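Local coordinates for protein probable TonB-dependent siderophore receptor PiuA (Acinetobacter baumannii, PDB 5FP1) that probably takes up iron-loaded siderophores across the outer membrane as a TonB-dependent receptor, and may bind ferric enterobactin with micromolar affinity, at residues A[41-46]-A[522-527]; A[473-476]-A[482-485]. All blocks are in the same frame, centred on the assembly; numbering follows the deposited sequence. Where two conformers were deposited one is given.

Contact 1: residues A[41-46]-A[522-527]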
# COMPACT_ATOMS: atom_id res chain seq x y z
N PRO A 41 1.44 -15.42 16.82
CA PRO A 41 2.86 -15.15 16.98
C PRO A 41 3.45 -14.39 15.77
O PRO A 41 4.39 -14.86 15.12
CB PRO A 41 3.46 -16.54 17.14
CG PRO A 41 2.56 -17.40 16.29
CD PRO A 41 1.19 -16.82 16.44
N LYS A 42 2.88 -13.23 15.49
CA LYS A 42 3.22 -12.44 14.32
C LYS A 42 2.73 -11.04 14.58
O LYS A 42 1.73 -10.86 15.26
CB LYS A 42 2.52 -13.02 13.09
CG LYS A 42 3.15 -12.63 11.76
CD LYS A 42 2.57 -13.45 10.62
CE LYS A 42 3.43 -13.31 9.38
NZ LYS A 42 4.65 -14.16 9.46
N SER A 43 3.43 -10.04 14.05
CA SER A 43 2.98 -8.66 14.20
C SER A 43 1.92 -8.32 13.18
O SER A 43 2.12 -8.49 11.97
CB SER A 43 4.14 -7.71 14.05
OG SER A 43 5.12 -7.96 15.04
N VAL A 44 0.79 -7.84 13.67
CA VAL A 44 -0.33 -7.41 12.81
C VAL A 44 -0.88 -6.14 13.42
O VAL A 44 -1.12 -6.08 14.64
CB VAL A 44 -1.45 -8.45 12.78
CG1 VAL A 44 -2.59 -8.01 11.84
CG2 VAL A 44 -0.95 -9.81 12.39
N SER A 45 -0.99 -5.08 12.60
CA SER A 45 -1.64 -3.83 13.01
C SER A 45 -2.94 -3.69 12.23
O SER A 45 -2.98 -3.89 11.01
CB SER A 45 -0.78 -2.62 12.70
OG SER A 45 0.37 -2.56 13.53
N VAL A 46 -3.99 -3.26 12.91
CA VAL A 46 -5.26 -3.00 12.23
C VAL A 46 -5.60 -1.53 12.29
O VAL A 46 -5.65 -0.93 13.37
CB VAL A 46 -6.39 -3.85 12.81
CG1 VAL A 46 -7.71 -3.57 12.08
CG2 VAL A 46 -6.04 -5.32 12.70
N THR A 522 11.90 -13.93 8.35
CA THR A 522 11.73 -13.15 9.55
C THR A 522 11.85 -14.05 10.78
O THR A 522 11.18 -15.09 10.88
CB THR A 522 10.36 -12.45 9.57
OG1 THR A 522 10.31 -11.48 8.51
CG2 THR A 522 10.09 -11.75 10.91
N PHE A 523 12.74 -13.66 11.68
CA PHE A 523 12.81 -14.23 13.04
C PHE A 523 12.30 -13.18 14.02
O PHE A 523 12.76 -12.04 14.04
CB PHE A 523 14.25 -14.63 13.42
CG PHE A 523 14.35 -15.11 14.87
CD1 PHE A 523 13.90 -16.38 15.22
CD2 PHE A 523 14.78 -14.26 15.88
CE1 PHE A 523 13.96 -16.83 16.54
CE2 PHE A 523 14.82 -14.69 17.21
CZ PHE A 523 14.41 -15.98 17.53
N GLU A 524 11.32 -13.54 14.85
CA GLU A 524 10.70 -12.57 15.75
C GLU A 524 10.44 -13.18 17.13
O GLU A 524 10.08 -14.36 17.25
CB GLU A 524 9.38 -12.10 15.18
CG GLU A 524 8.65 -11.01 15.95
CD GLU A 524 7.57 -10.33 15.12
OE1 GLU A 524 7.91 -9.90 14.00
OE2 GLU A 524 6.40 -10.21 15.58
N ILE A 525 10.64 -12.35 18.14
CA ILE A 525 10.20 -12.64 19.48
C ILE A 525 9.35 -11.49 19.90
O ILE A 525 9.63 -10.32 19.59
CB ILE A 525 11.40 -12.81 20.43
CG1 ILE A 525 12.34 -11.63 20.34
CG2 ILE A 525 12.16 -14.05 20.07
CD1 ILE A 525 13.47 -11.72 21.34
N GLY A 526 8.29 -11.79 20.63
CA GLY A 526 7.40 -10.76 21.04
C GLY A 526 6.53 -11.09 22.23
O GLY A 526 6.51 -12.23 22.74
N THR A 527 5.79 -10.07 22.66
CA THR A 527 4.82 -10.24 23.71
C THR A 527 3.61 -9.35 23.45
O THR A 527 3.72 -8.25 22.87
CB THR A 527 5.47 -9.99 25.11
OG1 THR A 527 4.55 -10.38 26.14
CG2 THR A 527 5.83 -8.54 25.27
O HOH W 1 5.83 -10.77 12.41
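Glu524 of the barrel wall and Ser43 of the plug carry this contact. Along 522-527, Thr522 comes first and bonds through OG1 to Ser123 and Thr545; Glu524, two residues on, reaches across. With CG anti to the backbone N (chi1 -176°) and the chain extended beyond it, the carboxylate points inward from the wall to Ser43 of the plug. There Ser43 OG donates to Glu524 OE2 at 2.6 Å, on the syn side but 33° out of the carboxylate plane. The other oxygen works through water 1, which accepts from Ser43 N (3.0 Å) and donates to Glu524 OE1 (2.8 Å). One serine thus meets both carboxylate oxygens, directly by its hydroxyl and by way of water from its amide. Arg88, in a salt bridge to OE1, and Tyr485, bonded to OE2, further fix the rotation of this buried group, and the arginine would be expected to favour its charged form. The contact is a plug-to-barrel attachment of the TonB-dependent receptor fold, narrow by its 98 Å² of buried surface. Strand 43-47 edges the plug sheet beside strand 114-121, while strand 518-531 runs in the barrel wall between strands 482-493 and 536-555.

Contact 2: residues A[473-476]-A[482-485]. With C8E ((hydroxyethyloxy)tri(ethyloxy)octane), chain C.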
# COMPACT_ATOMS: atom_id res chain seq x y z
N GLY A 473 5.69 -21.09 14.89
CA GLY A 473 5.80 -20.27 16.07
C GLY A 473 5.30 -21.00 17.31
O GLY A 473 4.48 -21.92 17.21
N ILE A 474 5.80 -20.60 18.46
CA ILE A 474 5.28 -21.06 19.74
C ILE A 474 4.85 -19.87 20.56
O ILE A 474 5.60 -18.91 20.70
CB ILE A 474 6.35 -21.81 20.52
CG1 ILE A 474 6.79 -23.04 19.72
CG2 ILE A 474 5.80 -22.19 21.90
CD1 ILE A 474 8.02 -23.71 20.26
N THR A 475 3.64 -19.94 21.10
CA THR A 475 3.11 -18.93 21.98
C THR A 475 2.95 -19.55 23.39
O THR A 475 2.35 -20.63 23.53
CB THR A 475 1.76 -18.42 21.51
OG1 THR A 475 1.89 -17.81 20.21
CG2 THR A 475 1.25 -17.40 22.49
N PHE A 476 3.52 -18.90 24.40
CA PHE A 476 3.30 -19.27 25.81
C PHE A 476 2.41 -18.22 26.42
O PHE A 476 2.66 -17.03 26.31
CB PHE A 476 4.60 -19.38 26.61
CG PHE A 476 4.36 -19.65 28.07
CD1 PHE A 476 3.88 -20.89 28.48
CD2 PHE A 476 4.52 -18.65 29.00
CE1 PHE A 476 3.61 -21.14 29.82
CE2 PHE A 476 4.24 -18.90 30.34
CZ PHE A 476 3.79 -20.14 30.74
N GLY A 482 -2.36 -12.73 28.27
CA GLY A 482 -0.98 -12.48 27.89
C GLY A 482 -0.41 -13.53 26.98
O GLY A 482 -0.87 -14.66 26.98
N SER A 483 0.61 -13.14 26.21
CA SER A 483 1.32 -14.04 25.31
C SER A 483 2.78 -13.65 25.22
O SER A 483 3.11 -12.46 25.24
CB SER A 483 0.74 -13.97 23.90
OG SER A 483 1.77 -14.24 22.95
N ILE A 484 3.64 -14.65 25.11
CA ILE A 484 5.04 -14.44 24.79
C ILE A 484 5.35 -15.44 23.72
O ILE A 484 4.97 -16.62 23.84
CB ILE A 484 5.99 -14.68 25.99
CG1 ILE A 484 5.53 -13.94 27.23
CG2 ILE A 484 7.39 -14.21 25.65
CD1 ILE A 484 6.25 -14.43 28.48
N TYR A 485 6.01 -15.00 22.64
CA TYR A 485 6.19 -15.88 21.51
C TYR A 485 7.51 -15.72 20.83
O TYR A 485 8.19 -14.70 20.99
CB TYR A 485 5.05 -15.71 20.49
CG TYR A 485 5.08 -14.38 19.76
CD1 TYR A 485 5.81 -14.23 18.57
CD2 TYR A 485 4.42 -13.28 20.28
CE1 TYR A 485 5.85 -12.99 17.90
CE2 TYR A 485 4.44 -12.05 19.62
CZ TYR A 485 5.16 -11.92 18.43
OH TYR A 485 5.19 -10.67 17.84
C1 C8E C . 11.84 -21.23 21.30
C2 C8E C . 10.77 -21.54 22.32
C3 C8E C . 9.65 -20.53 22.21
C4 C8E C . 8.98 -20.28 23.54
C5 C8E C . 8.00 -19.14 23.48
C6 C8E C . 8.67 -17.82 23.18
C7 C8E C . 9.18 -17.14 24.41
C8 C8E C . 10.30 -16.19 24.03
O9 C8E C . 11.50 -16.97 23.99
C10 C8E C . 12.56 -16.39 23.22
C11 C8E C . 13.25 -15.29 24.02
O12 C8E C . 12.28 -14.35 24.46
C13 C8E C . 12.90 -13.32 25.23
C14 C8E C . 11.87 -12.28 25.63
O15 C8E C . 11.32 -12.59 26.91
C16 C8E C . 11.85 -11.76 27.95
C17 C8E C . 10.85 -11.64 29.09
O18 C8E C . 9.55 -11.55 28.53
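A detergent tail lies against the outside of this antiparallel beta hairpin: the octyl chain of C8E follows Ile474, on strand 459-476, and Ile484, on strand 482-493. Its C7 is 3.7 Å from Ile484 CG2, the branch anti to the backbone N, and C3 is 3.9 Å from Ile474 CB. Such alkyl contacts on the outer face of a TonB-dependent receptor barrel are consistent with a surface that meets lipid in the membrane. Phe476 points to the same face as Ile484, and its ring meets that of Trp433 with the planes about 55° apart.

Phe476 and Ile484 form a hydrogen-bonded pair. Phe476 N donates to Ile484 O at 2.8 Å with an N-H...O angle of 171°, and Ile484 N donates back to Phe476 O, also at 2.8 Å. Next to them Thr475 and Tyr485 are a non-hydrogen-bonded pair, CA to CA 4.4 Å, with side chains on the plug-facing side. Their side chains cross obliquely, and Thr475 OG1 bonds to Asp39 O of the plug. In Tyr485, chi1 of 70° sets CG between the two backbone branches, and from there the ring extends off the hairpin into the barrel, where OH hydrogen-bonds Glu524. At the root of that side chain, Tyr485 CB lies 3.3 Å from Ile474 O.

From the N terminus, the chain first passes through 41-46 in the plug, then builds the rest of that domain and more than half of the barrel strands before 522-527 comes back against the plug, closing contact 1 over 475 intervening residues. Contact 2 falls wholly within that span and closes a turn of five residues between neighbouring barrel strands. The centres lie about 10 Å apart, on strands 482-493 and 518-531, which are neighbours in the wall. The tyrosine-glutamate bond joins the two contacts, as does a probable hydrogen bond of Thr527 OG1 with Ser483 O at 2.7 Å. Pro41 also packs its CA 3.5 Å from Tyr485 CD1, so the plug touches both parts of the wall.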